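Local coordinates for protein mannitol dehydrogenase (Pseudomonas fluorescens, PDB 1LJ8) that binds NAD and probably catalyses the NAD-dependent oxidation of mannitol at carbon 2, giving fructose, as a long-chain dehydrogenase, at residues E14-L22 against D47-L56; M331-T340 against K355-S363. All blocks are in the same frame, centred on the assembly; numbering follows the deposited sequence.

Interaction 1: residues E14-L22 against D47-L56; sequences EVKLPAYTL and DALMNTGEGL
The phenol ring of Tyr20 lies between Met50 on one face and Pro18 of its own segment on the other, with Asp47 at its edge. Met50 covers its face with two groups: CB stands 3.6 Å from the ring centroid of Tyr20, a CH-pi contact, and the selenium SE of this selenomethionine lies 4.0 Å from the same centroid, 29° off the normal, a Met-aromatic contact over the face. The second face takes Pro18 CB, offset toward the rim. Tyr20 CG sits between the backbone N and the carbonyl carbon (chi1 48°), a crowded position that turns the ring onto the helix. At the far end of the ring, Tyr20 OH donates to Asp47 OD1 at 2.6 Å; it meets the carboxylate on the anti side, somewhat out of its plane, and the planes of ring and carboxylate are 64° apart. Gly100 N of strand 96-107 also donates to OD1, so this buried oxygen has two donors. Asn51 reaches across to the backbone: its OD1 accepts a nearly straight bond from Ala19 N at 2.6 Å, the donor standing above the carbonyl plane. The same OD1 lies 3.2 Å from Tyr20 CD2, near the plane of the ring. Leu56 runs past Tyr20 in the opposite direction, its CD2 3.8 Å from Tyr20 CB. The loop before strand 27-32 thus packs on a helix C-terminus closed by a Schellman motif, with Gly53 at positive phi; helix 42-50 lies in the beta-alpha-beta crossover between parallel strands 27-32 and 59-64 of the Rossmann fold.

Interaction 2: residues M331-T340 against K355-S363; sequences MRAYMDLDVT and KQTLVDRFS
The guanidinium of Arg332 carries Val359 CG2 over one face, offset toward the rim, and meets the amide of Gln356 at its edge. NH1 and NH2 of Arg332 both grip Gln356 OE1, at 3.1 and 3.0 Å; NH2 lies in the amide plane on a lone pair of OE1, whereas NH1 stands above that plane, the two groups being turned 36° to each other. Gln356 NE2 donates to Asp360 OD1 one turn on, which steadies the amide. The Phe362 ring is met obliquely by Met331, whose extended chain brings CE within 3.7 Å of Phe362 CD1; the same methyl touches Leu358 CB and Val359 CG2. Met335 bends at chi3 (-60°), laying SE and CE alongside the aliphatic chain of Lys355, which runs the opposite way. At the end of that chain, Lys355 NZ forms a 2.7 Å salt bridge with Asp336 OD1 and a 3.0 Å hydrogen bond to Thr340 OG1, itself a donor to Met335 O. The two helix segments run nearly antiparallel at 157°; their axes approach to 11.3 Å, spanned by long side chains. Helix 289-313 packs against Met331, Met335 and Leu358, while Phe362 stacks on His303 and touches helix 318-322.

How the interactions relate
Interaction 1 and interaction 2 follow one another along the chain and do not touch: their centres are about 36 Å apart and their nearest atoms about 18 Å. Interaction 1 involves helix 42-50 of the Rossmann domain, away from the NAD-binding residues, whereas interaction 2 belongs to the helical C-terminal domain and comes nearer the cofactor through Phe362 of helix 351-362. The side chain of Phe362 is about 9 Å from the bound NAD, not in contact with it, and about 10 Å from that of Asn191, which binds NAD(+). Interaction 1 is also the more peripheral, its centre about 26 Å from the centre of the chain against about 19 Å for interaction 2.

Interaction 1: residues E14-L22 against D47-L56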
ATOM      1  N   GLU A  14     -27.721   6.830 -12.887  1.00 22.56           N
ATOM      2  CA  GLU A  14     -26.371   7.373 -12.943  1.00 20.33           C
ATOM      3  C   GLU A  14     -25.291   6.328 -12.739  1.00 19.97           C
ATOM      4  O   GLU A  14     -24.127   6.603 -12.969  1.00 20.83           O
ATOM      5  CB  GLU A  14     -26.190   8.486 -11.886  1.00 21.01           C
ATOM      6  CG  GLU A  14     -26.162   8.023 -10.386  1.00 19.84           C
ATOM      7  CD  GLU A  14     -27.551   7.939  -9.725  1.00 20.74           C
ATOM      8  OE1 GLU A  14     -28.586   7.912 -10.437  1.00 19.77           O
ATOM      9  OE2 GLU A  14     -27.616   7.866  -8.461  1.00 22.38           O
ATOM     10  N   VAL A  15     -25.675   5.141 -12.287  1.00 19.25           N
ATOM     11  CA  VAL A  15     -24.700   4.096 -12.003  1.00 17.90           C
ATOM     12  C   VAL A  15     -24.178   3.471 -13.300  1.00 18.32           C
ATOM     13  O   VAL A  15     -24.959   2.904 -14.070  1.00 18.18           O
ATOM     14  CB  VAL A  15     -25.325   3.003 -11.099  1.00 18.45           C
ATOM     15  CG1 VAL A  15     -24.285   1.901 -10.827  1.00 18.91           C
ATOM     16  CG2 VAL A  15     -25.766   3.616  -9.780  1.00 18.59           C
ATOM     17  N   LYS A  16     -22.863   3.563 -13.532  1.00 16.89           N
ATOM     18  CA  LYS A  16     -22.238   3.001 -14.730  1.00 16.90           C
ATOM     19  C   LYS A  16     -22.068   1.494 -14.558  1.00 18.31           C
ATOM     20  O   LYS A  16     -21.727   0.998 -13.462  1.00 16.17           O
ATOM     21  CB  LYS A  16     -20.883   3.666 -14.965  1.00 18.90           C
ATOM     22  CG  LYS A  16     -20.911   5.189 -14.800  1.00 22.61           C
ATOM     23  CD  LYS A  16     -21.359   5.949 -16.030  1.00 28.90           C
ATOM     24  CE  LYS A  16     -21.006   7.475 -15.875  1.00 30.02           C
ATOM     25  NZ  LYS A  16     -19.501   7.879 -15.805  1.00 30.62           N
ATOM     26  N   LEU A  17     -22.366   0.761 -15.628  1.00 16.78           N
ATOM     27  CA  LEU A  17     -22.300  -0.705 -15.618  1.00 18.20           C
ATOM     28  C   LEU A  17     -21.274  -1.240 -16.604  1.00 16.44           C
ATOM     29  O   LEU A  17     -20.940  -0.573 -17.594  1.00 17.05           O
ATOM     30  CB  LEU A  17     -23.663  -1.281 -16.037  1.00 18.46           C
ATOM     31  CG  LEU A  17     -24.913  -0.734 -15.332  1.00 19.27           C
ATOM     32  CD1 LEU A  17     -26.127  -1.364 -15.998  1.00 18.00           C
ATOM     33  CD2 LEU A  17     -24.878  -1.015 -13.805  1.00 17.55           C
ATOM     34  N   PRO A  18     -20.755  -2.436 -16.345  1.00 16.01           N
ATOM     35  CA  PRO A  18     -19.781  -3.045 -17.254  1.00 17.66           C
ATOM     36  C   PRO A  18     -20.476  -3.094 -18.616  1.00 21.53           C
ATOM     37  O   PRO A  18     -21.698  -3.366 -18.692  1.00 21.99           O
ATOM     38  CB  PRO A  18     -19.638  -4.449 -16.700  1.00 17.87           C
ATOM     39  CG  PRO A  18     -19.774  -4.246 -15.225  1.00 15.87           C
ATOM     40  CD  PRO A  18     -20.914  -3.242 -15.118  1.00 16.35           C
ATOM     41  N   ALA A  19     -19.727  -2.843 -19.678  1.00 23.55           N
ATOM     42  CA  ALA A  19     -20.288  -2.843 -21.034  1.00 25.89           C
ATOM     43  C   ALA A  19     -19.986  -4.158 -21.727  1.00 28.15           C
ATOM     44  O   ALA A  19     -20.354  -4.355 -22.881  1.00 32.25           O
ATOM     45  CB  ALA A  19     -19.729  -1.672 -21.855  1.00 26.64           C
ATOM     46  N   TYR A  20     -19.377  -5.095 -21.019  1.00 27.34           N
ATOM     47  CA  TYR A  20     -19.062  -6.391 -21.612  1.00 27.26           C
ATOM     48  C   TYR A  20     -19.908  -7.448 -20.931  1.00 27.52           C
ATOM     49  O   TYR A  20     -20.457  -7.214 -19.845  1.00 27.89           O
ATOM     50  CB  TYR A  20     -17.574  -6.707 -21.418  1.00 24.63           C
ATOM     51  CG  TYR A  20     -17.096  -6.491 -19.981  1.00 21.12           C
ATOM     52  CD1 TYR A  20     -16.994  -7.561 -19.074  1.00 19.36           C
ATOM     53  CD2 TYR A  20     -16.759  -5.222 -19.548  1.00 18.26           C
ATOM     54  CE1 TYR A  20     -16.556  -7.351 -17.742  1.00 20.59           C
ATOM     55  CE2 TYR A  20     -16.304  -4.982 -18.222  1.00 18.58           C
ATOM     56  CZ  TYR A  20     -16.212  -6.075 -17.330  1.00 18.33           C
ATOM     57  OH  TYR A  20     -15.770  -5.853 -16.033  1.00 18.03           O
ATOM     58  N   THR A  21     -20.059  -8.598 -21.577  1.00 27.26           N
ATOM     59  CA  THR A  21     -20.827  -9.682 -20.984  1.00 28.73           C
ATOM     60  C   THR A  21     -19.945 -10.346 -19.927  1.00 28.12           C
ATOM     61  O   THR A  21     -18.879 -10.914 -20.243  1.00 27.99           O
ATOM     62  CB  THR A  21     -21.241 -10.737 -22.050  1.00 30.41           C
ATOM     63  OG1 THR A  21     -22.155 -10.136 -22.980  1.00 32.03           O
ATOM     64  CG2 THR A  21     -21.904 -11.924 -21.399  1.00 31.29           C
ATOM     65  N   LEU A  22     -20.393 -10.311 -18.683  1.00 27.14           N
ATOM     66  CA  LEU A  22     -19.596 -10.893 -17.597  1.00 27.85           C
ATOM     67  C   LEU A  22     -19.260 -12.359 -17.808  1.00 27.49           C
ATOM     68  O   LEU A  22     -18.153 -12.825 -17.506  1.00 26.27           O
ATOM     69  CB  LEU A  22     -20.330 -10.707 -16.253  1.00 27.24           C
ATOM     70  CG  LEU A  22     -20.576  -9.214 -15.937  1.00 28.83           C
ATOM     71  CD1 LEU A  22     -21.619  -9.038 -14.831  1.00 26.20           C
ATOM     72  CD2 LEU A  22     -19.248  -8.576 -15.563  1.00 29.00           C
ATOM     73  N   ASP A  47     -11.054  -3.271 -15.814  1.00 12.45           N
ATOM     74  CA  ASP A  47     -12.483  -3.190 -16.120  1.00 12.41           C
ATOM     75  C   ASP A  47     -12.642  -2.118 -17.216  1.00 13.80           C
ATOM     76  O   ASP A  47     -13.417  -2.318 -18.177  1.00 13.51           O
ATOM     77  CB  ASP A  47     -13.263  -2.789 -14.836  1.00 13.32           C
ATOM     78  CG  ASP A  47     -14.734  -2.471 -15.098  1.00 14.41           C
ATOM     79  OD1 ASP A  47     -15.546  -3.423 -15.074  1.00 14.66           O
ATOM     80  OD2 ASP A  47     -15.085  -1.274 -15.313  1.00 13.61           O
ATOM     81  N   ALA A  48     -11.894  -1.020 -17.109  1.00 12.81           N
ATOM     82  CA  ALA A  48     -11.998   0.055 -18.126  1.00 13.90           C
ATOM     83  C   ALA A  48     -11.597  -0.487 -19.513  1.00 15.21           C
ATOM     84  O   ALA A  48     -12.223  -0.141 -20.531  1.00 16.01           O
ATOM     85  CB  ALA A  48     -11.102   1.265 -17.740  1.00 13.13           C
ATOM     86  N   LEU A  49     -10.570  -1.333 -19.568  1.00 14.41           N
ATOM     87  CA  LEU A  49     -10.114  -1.922 -20.849  1.00 14.70           C
ATOM     88  C   LEU A  49     -11.214  -2.822 -21.413  1.00 15.50           C
ATOM     89  O   LEU A  49     -11.524  -2.780 -22.616  1.00 15.61           O
ATOM     90  CB  LEU A  49      -8.852  -2.790 -20.648  1.00 13.03           C
ATOM     91  CG  LEU A  49      -8.273  -3.461 -21.923  1.00 14.03           C
ATOM     92  CD1 LEU A  49      -7.811  -2.396 -22.929  1.00 16.09           C
ATOM     93  CD2 LEU A  49      -7.088  -4.286 -21.522  1.00 14.94           C
HETATM   94  N   MSE A  50     -11.788  -3.652 -20.549  1.00 13.84           N
HETATM   95  CA  MSE A  50     -12.864  -4.574 -20.960  1.00 15.21           C
HETATM   96  C   MSE A  50     -14.041  -3.800 -21.509  1.00 16.23           C
HETATM   97  O   MSE A  50     -14.684  -4.255 -22.459  1.00 17.15           O
HETATM   98  CB  MSE A  50     -13.299  -5.447 -19.752  1.00 14.39           C
HETATM   99  CG  MSE A  50     -12.221  -6.443 -19.430  1.00 15.72           C
HETATM  100 SE   MSE A  50     -12.874  -7.475 -17.901  1.00 26.40          SE
HETATM  101  CE  MSE A  50     -11.426  -8.549 -17.592  1.00 16.70           C
ATOM    102  N   ASN A  51     -14.297  -2.622 -20.957  1.00 15.79           N
ATOM    103  CA  ASN A  51     -15.414  -1.812 -21.465  1.00 20.27           C
ATOM    104  C   ASN A  51     -15.169  -1.297 -22.880  1.00 20.24           C
ATOM    105  O   ASN A  51     -16.124  -0.842 -23.531  1.00 21.69           O
ATOM    106  CB  ASN A  51     -15.735  -0.649 -20.551  1.00 17.44           C
ATOM    107  CG  ASN A  51     -16.551  -1.086 -19.346  1.00 18.78           C
ATOM    108  OD1 ASN A  51     -17.226  -2.109 -19.382  1.00 19.82           O
ATOM    109  ND2 ASN A  51     -16.504  -0.308 -18.298  1.00 19.74           N
ATOM    110  N   THR A  52     -13.922  -1.367 -23.355  1.00 20.99           N
ATOM    111  CA  THR A  52     -13.634  -0.940 -24.738  1.00 21.55           C
ATOM    112  C   THR A  52     -13.776  -2.144 -25.663  1.00 22.25           C
ATOM    113  O   THR A  52     -13.604  -2.005 -26.885  1.00 23.23           O
ATOM    114  CB  THR A  52     -12.182  -0.393 -24.973  1.00 20.11           C
ATOM    115  OG1 THR A  52     -11.226  -1.448 -24.766  1.00 20.68           O
ATOM    116  CG2 THR A  52     -11.877   0.796 -24.049  1.00 22.06           C
ATOM    117  N   GLY A  53     -14.058  -3.305 -25.081  1.00 21.89           N
ATOM    118  CA  GLY A  53     -14.230  -4.537 -25.825  1.00 22.91           C
ATOM    119  C   GLY A  53     -12.964  -5.359 -26.047  1.00 25.46           C
ATOM    120  O   GLY A  53     -12.941  -6.251 -26.901  1.00 26.31           O
ATOM    121  N   GLU A  54     -11.909  -5.069 -25.283  1.00 22.42           N
ATOM    122  CA  GLU A  54     -10.642  -5.785 -25.423  1.00 23.32           C
ATOM    123  C   GLU A  54     -10.254  -6.341 -24.066  1.00 21.46           C
ATOM    124  O   GLU A  54     -10.765  -5.889 -23.035  1.00 19.53           O
ATOM    125  CB  GLU A  54      -9.527  -4.821 -25.860  1.00 25.20           C
ATOM    126  CG  GLU A  54      -9.679  -4.307 -27.270  1.00 30.82           C
ATOM    127  CD  GLU A  54      -8.563  -3.354 -27.632  1.00 33.84           C
ATOM    128  OE1 GLU A  54      -7.391  -3.636 -27.298  1.00 35.41           O
ATOM    129  OE2 GLU A  54      -8.865  -2.319 -28.243  1.00 37.87           O
ATOM    130  N   GLY A  55      -9.324  -7.291 -24.091  1.00 21.26           N
ATOM    131  CA  GLY A  55      -8.804  -7.893 -22.876  1.00 21.41           C
ATOM    132  C   GLY A  55      -9.778  -8.622 -21.980  1.00 20.47           C
ATOM    133  O   GLY A  55      -9.594  -8.637 -20.760  1.00 17.64           O
ATOM    134  N   LEU A  56     -10.801  -9.236 -22.565  1.00 21.73           N
ATOM    135  CA  LEU A  56     -11.787  -9.969 -21.775  1.00 21.03           C
ATOM    136  C   LEU A  56     -11.184 -11.255 -21.220  1.00 19.66           C
ATOM    137  O   LEU A  56     -11.804 -11.932 -20.376  1.00 19.62           O
ATOM    138  CB  LEU A  56     -13.013 -10.316 -22.612  1.00 23.14           C
ATOM    139  CG  LEU A  56     -13.737  -9.136 -23.260  1.00 28.37           C
ATOM    140  CD1 LEU A  56     -14.977  -9.625 -24.012  1.00 30.45           C
ATOM    141  CD2 LEU A  56     -14.171  -8.181 -22.222  1.00 27.83           C
TER

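Interaction 2: residues M331-T340 against K355-S363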
HETATM    1  N   MSE A 331       3.933  20.091   6.637  1.00 14.68           N
HETATM    2  CA  MSE A 331       4.081  19.204   5.452  1.00 13.96           C
HETATM    3  C   MSE A 331       4.889  19.892   4.337  1.00 15.02           C
HETATM    4  O   MSE A 331       5.783  19.287   3.717  1.00 13.98           O
HETATM    5  CB  MSE A 331       2.697  18.834   4.881  1.00 14.18           C
HETATM    6  CG  MSE A 331       2.721  18.190   3.462  1.00 13.21           C
HETATM    7 SE   MSE A 331       0.833  17.710   3.053  1.00 23.64          SE
HETATM    8  CE  MSE A 331       1.100  17.136   1.196  1.00 14.73           C
ATOM      9  N   ARG A 332       4.583  21.166   4.076  1.00 14.19           N
ATOM     10  CA  ARG A 332       5.325  21.869   3.028  1.00 15.33           C
ATOM     11  C   ARG A 332       6.802  21.995   3.379  1.00 14.80           C
ATOM     12  O   ARG A 332       7.673  21.832   2.513  1.00 15.19           O
ATOM     13  CB  ARG A 332       4.732  23.266   2.780  1.00 17.30           C
ATOM     14  CG  ARG A 332       3.389  23.282   2.108  1.00 20.24           C
ATOM     15  CD  ARG A 332       3.085  24.711   1.656  1.00 25.99           C
ATOM     16  NE  ARG A 332       1.711  24.888   1.173  1.00 30.32           N
ATOM     17  CZ  ARG A 332       1.281  24.598  -0.058  1.00 32.33           C
ATOM     18  NH1 ARG A 332       2.105  24.094  -0.971  1.00 34.63           N
ATOM     19  NH2 ARG A 332       0.016  24.853  -0.382  1.00 32.15           N
ATOM     20  N   ALA A 333       7.094  22.266   4.647  1.00 13.60           N
ATOM     21  CA  ALA A 333       8.504  22.394   5.050  1.00 15.50           C
ATOM     22  C   ALA A 333       9.210  21.032   4.911  1.00 15.31           C
ATOM     23  O   ALA A 333      10.334  20.939   4.437  1.00 14.60           O
ATOM     24  CB  ALA A 333       8.598  22.884   6.498  1.00 15.65           C
ATOM     25  N   TYR A 334       8.545  19.966   5.359  1.00 14.03           N
ATOM     26  CA  TYR A 334       9.126  18.638   5.234  1.00 14.64           C
ATOM     27  C   TYR A 334       9.377  18.301   3.757  1.00 12.65           C
ATOM     28  O   TYR A 334      10.494  17.845   3.385  1.00 13.58           O
ATOM     29  CB  TYR A 334       8.187  17.587   5.882  1.00 13.44           C
ATOM     30  CG  TYR A 334       8.675  16.172   5.742  1.00 13.78           C
ATOM     31  CD1 TYR A 334       9.720  15.697   6.533  1.00 12.53           C
ATOM     32  CD2 TYR A 334       8.087  15.293   4.825  1.00 11.39           C
ATOM     33  CE1 TYR A 334      10.180  14.400   6.419  1.00 13.93           C
ATOM     34  CE2 TYR A 334       8.536  13.950   4.728  1.00 10.45           C
ATOM     35  CZ  TYR A 334       9.587  13.528   5.533  1.00 12.43           C
ATOM     36  OH  TYR A 334      10.095  12.248   5.483  1.00 12.35           O
HETATM   37  N   MSE A 335       8.374  18.529   2.893  1.00 14.33           N
HETATM   38  CA  MSE A 335       8.513  18.228   1.449  1.00 12.89           C
HETATM   39  C   MSE A 335       9.594  19.118   0.787  1.00 15.39           C
HETATM   40  O   MSE A 335      10.455  18.632   0.047  1.00 13.97           O
HETATM   41  CB  MSE A 335       7.196  18.474   0.693  1.00 15.19           C
HETATM   42  CG  MSE A 335       6.134  17.459   1.019  1.00 12.03           C
HETATM   43 SE   MSE A 335       4.677  17.535  -0.277  1.00 23.79          SE
HETATM   44  CE  MSE A 335       4.099  19.371  -0.019  1.00 16.81           C
ATOM     45  N   ASP A 336       9.527  20.416   1.057  1.00 15.88           N
ATOM     46  CA  ASP A 336      10.460  21.342   0.410  1.00 16.45           C
ATOM     47  C   ASP A 336      11.890  21.309   0.898  1.00 16.59           C
ATOM     48  O   ASP A 336      12.822  21.354   0.089  1.00 16.90           O
ATOM     49  CB  ASP A 336       9.987  22.803   0.543  1.00 17.57           C
ATOM     50  CG  ASP A 336       8.683  23.076  -0.166  1.00 21.17           C
ATOM     51  OD1 ASP A 336       8.294  22.344  -1.094  1.00 21.07           O
ATOM     52  OD2 ASP A 336       8.009  24.056   0.208  1.00 23.15           O
ATOM     53  N   LEU A 337      12.079  21.209   2.213  1.00 15.90           N
ATOM     54  CA  LEU A 337      13.437  21.281   2.757  1.00 15.91           C
ATOM     55  C   LEU A 337      14.120  19.958   3.031  1.00 17.10           C
ATOM     56  O   LEU A 337      15.347  19.853   2.954  1.00 17.36           O
ATOM     57  CB  LEU A 337      13.425  22.072   4.053  1.00 17.22           C
ATOM     58  CG  LEU A 337      12.753  23.451   3.972  1.00 18.22           C
ATOM     59  CD1 LEU A 337      12.610  24.018   5.378  1.00 21.18           C
ATOM     60  CD2 LEU A 337      13.602  24.378   3.078  1.00 21.53           C
ATOM     61  N   ASP A 338      13.326  18.927   3.332  1.00 15.27           N
ATOM     62  CA  ASP A 338      13.938  17.649   3.680  1.00 14.26           C
ATOM     63  C   ASP A 338      13.945  16.632   2.565  1.00 14.58           C
ATOM     64  O   ASP A 338      14.983  16.017   2.308  1.00 15.92           O
ATOM     65  CB  ASP A 338      13.256  17.054   4.942  1.00 16.56           C
ATOM     66  CG  ASP A 338      13.338  18.001   6.162  1.00 20.89           C
ATOM     67  OD1 ASP A 338      14.351  18.749   6.245  1.00 21.07           O
ATOM     68  OD2 ASP A 338      12.417  17.996   7.031  1.00 20.09           O
ATOM     69  N   VAL A 339      12.811  16.472   1.886  1.00 13.06           N
ATOM     70  CA  VAL A 339      12.733  15.463   0.830  1.00 12.89           C
ATOM     71  C   VAL A 339      13.192  15.916  -0.554  1.00 14.62           C
ATOM     72  O   VAL A 339      13.971  15.232  -1.197  1.00 14.80           O
ATOM     73  CB  VAL A 339      11.237  14.911   0.711  1.00 14.21           C
ATOM     74  CG1 VAL A 339      11.140  13.866  -0.433  1.00 14.31           C
ATOM     75  CG2 VAL A 339      10.792  14.314   2.096  1.00 13.43           C
ATOM     76  N   THR A 340      12.697  17.067  -1.005  1.00 14.95           N
ATOM     77  CA  THR A 340      12.992  17.520  -2.367  1.00 15.80           C
ATOM     78  C   THR A 340      14.443  17.499  -2.794  1.00 16.35           C
ATOM     79  O   THR A 340      14.764  16.981  -3.877  1.00 15.60           O
ATOM     80  CB  THR A 340      12.337  18.933  -2.630  1.00 18.03           C
ATOM     81  OG1 THR A 340      10.905  18.797  -2.610  1.00 16.43           O
ATOM     82  CG2 THR A 340      12.739  19.459  -4.010  1.00 17.94           C
ATOM     83  N   LYS A 355       4.069  18.800  -5.797  1.00 17.12           N
ATOM     84  CA  LYS A 355       3.853  18.956  -4.360  1.00 17.21           C
ATOM     85  C   LYS A 355       2.551  19.713  -4.085  1.00 17.04           C
ATOM     86  O   LYS A 355       1.822  19.395  -3.146  1.00 14.63           O
ATOM     87  CB  LYS A 355       5.059  19.648  -3.684  1.00 17.48           C
ATOM     88  CG  LYS A 355       6.307  18.768  -3.650  1.00 16.25           C
ATOM     89  CD  LYS A 355       7.496  19.512  -3.011  1.00 16.59           C
ATOM     90  CE  LYS A 355       8.150  20.522  -3.999  1.00 16.40           C
ATOM     91  NZ  LYS A 355       9.263  21.200  -3.298  1.00 16.32           N
ATOM     92  N   GLN A 356       2.225  20.714  -4.906  1.00 15.90           N
ATOM     93  CA  GLN A 356       0.947  21.377  -4.712  1.00 16.49           C
ATOM     94  C   GLN A 356      -0.232  20.405  -4.967  1.00 16.41           C
ATOM     95  O   GLN A 356      -1.220  20.442  -4.237  1.00 16.84           O
ATOM     96  CB  GLN A 356       0.803  22.625  -5.626  1.00 19.35           C
ATOM     97  CG  GLN A 356      -0.538  23.389  -5.392  1.00 19.55           C
ATOM     98  CD  GLN A 356      -0.746  23.884  -3.960  1.00 22.44           C
ATOM     99  OE1 GLN A 356       0.149  24.485  -3.379  1.00 26.27           O
ATOM    100  NE2 GLN A 356      -1.916  23.620  -3.382  1.00 21.15           N
ATOM    101  N   THR A 357      -0.123  19.524  -5.959  1.00 15.81           N
ATOM    102  CA  THR A 357      -1.236  18.601  -6.174  1.00 17.65           C
ATOM    103  C   THR A 357      -1.389  17.655  -4.960  1.00 16.29           C
ATOM    104  O   THR A 357      -2.498  17.216  -4.679  1.00 16.00           O
ATOM    105  CB  THR A 357      -1.099  17.795  -7.475  1.00 17.62           C
ATOM    106  OG1 THR A 357       0.053  16.940  -7.416  1.00 21.49           O
ATOM    107  CG2 THR A 357      -0.989  18.740  -8.692  1.00 17.86           C
ATOM    108  N   LEU A 358      -0.303  17.371  -4.219  1.00 16.10           N
ATOM    109  CA  LEU A 358      -0.454  16.498  -3.038  1.00 15.44           C
ATOM    110  C   LEU A 358      -1.251  17.247  -1.991  1.00 15.30           C
ATOM    111  O   LEU A 358      -2.142  16.683  -1.332  1.00 14.78           O
ATOM    112  CB  LEU A 358       0.924  16.065  -2.481  1.00 12.63           C
ATOM    113  CG  LEU A 358       1.747  15.244  -3.485  1.00 14.93           C
ATOM    114  CD1 LEU A 358       3.063  14.861  -2.813  1.00 12.86           C
ATOM    115  CD2 LEU A 358       1.004  13.994  -3.958  1.00 15.71           C
ATOM    116  N   VAL A 359      -0.957  18.533  -1.824  1.00 15.42           N
ATOM    117  CA  VAL A 359      -1.712  19.309  -0.865  1.00 15.58           C
ATOM    118  C   VAL A 359      -3.186  19.309  -1.292  1.00 15.28           C
ATOM    119  O   VAL A 359      -4.068  19.104  -0.464  1.00 15.83           O
ATOM    120  CB  VAL A 359      -1.174  20.760  -0.758  1.00 17.17           C
ATOM    121  CG1 VAL A 359      -2.109  21.617   0.105  1.00 18.34           C
ATOM    122  CG2 VAL A 359       0.209  20.712  -0.156  1.00 18.75           C
ATOM    123  N   ASP A 360      -3.438  19.516  -2.585  1.00 16.43           N
ATOM    124  CA  ASP A 360      -4.822  19.549  -3.096  1.00 16.46           C
ATOM    125  C   ASP A 360      -5.546  18.215  -2.848  1.00 16.04           C
ATOM    126  O   ASP A 360      -6.691  18.173  -2.392  1.00 15.10           O
ATOM    127  CB  ASP A 360      -4.874  19.790  -4.607  1.00 18.73           C
ATOM    128  CG  ASP A 360      -4.327  21.180  -5.037  1.00 22.39           C
ATOM    129  OD1 ASP A 360      -4.325  22.115  -4.209  1.00 22.36           O
ATOM    130  OD2 ASP A 360      -3.902  21.305  -6.214  1.00 22.74           O
ATOM    131  N   ARG A 361      -4.867  17.114  -3.186  1.00 15.20           N
ATOM    132  CA  ARG A 361      -5.489  15.781  -2.996  1.00 15.32           C
ATOM    133  C   ARG A 361      -5.720  15.438  -1.521  1.00 15.21           C
ATOM    134  O   ARG A 361      -6.771  14.877  -1.150  1.00 15.77           O
ATOM    135  CB  ARG A 361      -4.636  14.711  -3.692  1.00 14.67           C
ATOM    136  CG  ARG A 361      -4.735  14.808  -5.220  1.00 12.83           C
ATOM    137  CD  ARG A 361      -3.619  13.972  -5.897  1.00 15.65           C
ATOM    138  NE  ARG A 361      -3.708  12.573  -5.431  1.00 13.46           N
ATOM    139  CZ  ARG A 361      -2.689  11.697  -5.496  1.00 13.90           C
ATOM    140  NH1 ARG A 361      -1.511  12.068  -6.012  1.00 12.28           N
ATOM    141  NH2 ARG A 361      -2.851  10.452  -5.032  1.00 10.81           N
ATOM    142  N   PHE A 362      -4.785  15.797  -0.655  1.00 15.35           N
ATOM    143  CA  PHE A 362      -5.020  15.515   0.763  1.00 13.99           C
ATOM    144  C   PHE A 362      -6.119  16.420   1.346  1.00 14.79           C
ATOM    145  O   PHE A 362      -6.681  16.107   2.380  1.00 14.88           O
ATOM    146  CB  PHE A 362      -3.762  15.762   1.617  1.00 12.91           C
ATOM    147  CG  PHE A 362      -2.670  14.733   1.462  1.00 12.64           C
ATOM    148  CD1 PHE A 362      -1.532  14.836   2.264  1.00 10.95           C
ATOM    149  CD2 PHE A 362      -2.742  13.712   0.530  1.00 12.35           C
ATOM    150  CE1 PHE A 362      -0.474  13.921   2.128  1.00 12.44           C
ATOM    151  CE2 PHE A 362      -1.689  12.788   0.369  1.00 12.28           C
ATOM    152  CZ  PHE A 362      -0.554  12.900   1.174  1.00 12.94           C
ATOM    153  N   SER A 363      -6.390  17.556   0.688  1.00 16.52           N
ATOM    154  CA  SER A 363      -7.414  18.511   1.146  1.00 16.78           C
ATOM    155  C   SER A 363      -8.817  18.116   0.710  1.00 19.24           C
ATOM    156  O   SER A 363      -9.815  18.762   1.102  1.00 19.61           O
ATOM    157  CB  SER A 363      -7.070  19.933   0.638  1.00 18.87           C
ATOM    158  OG  SER A 363      -5.785  20.332   1.125  1.00 18.68           O
TER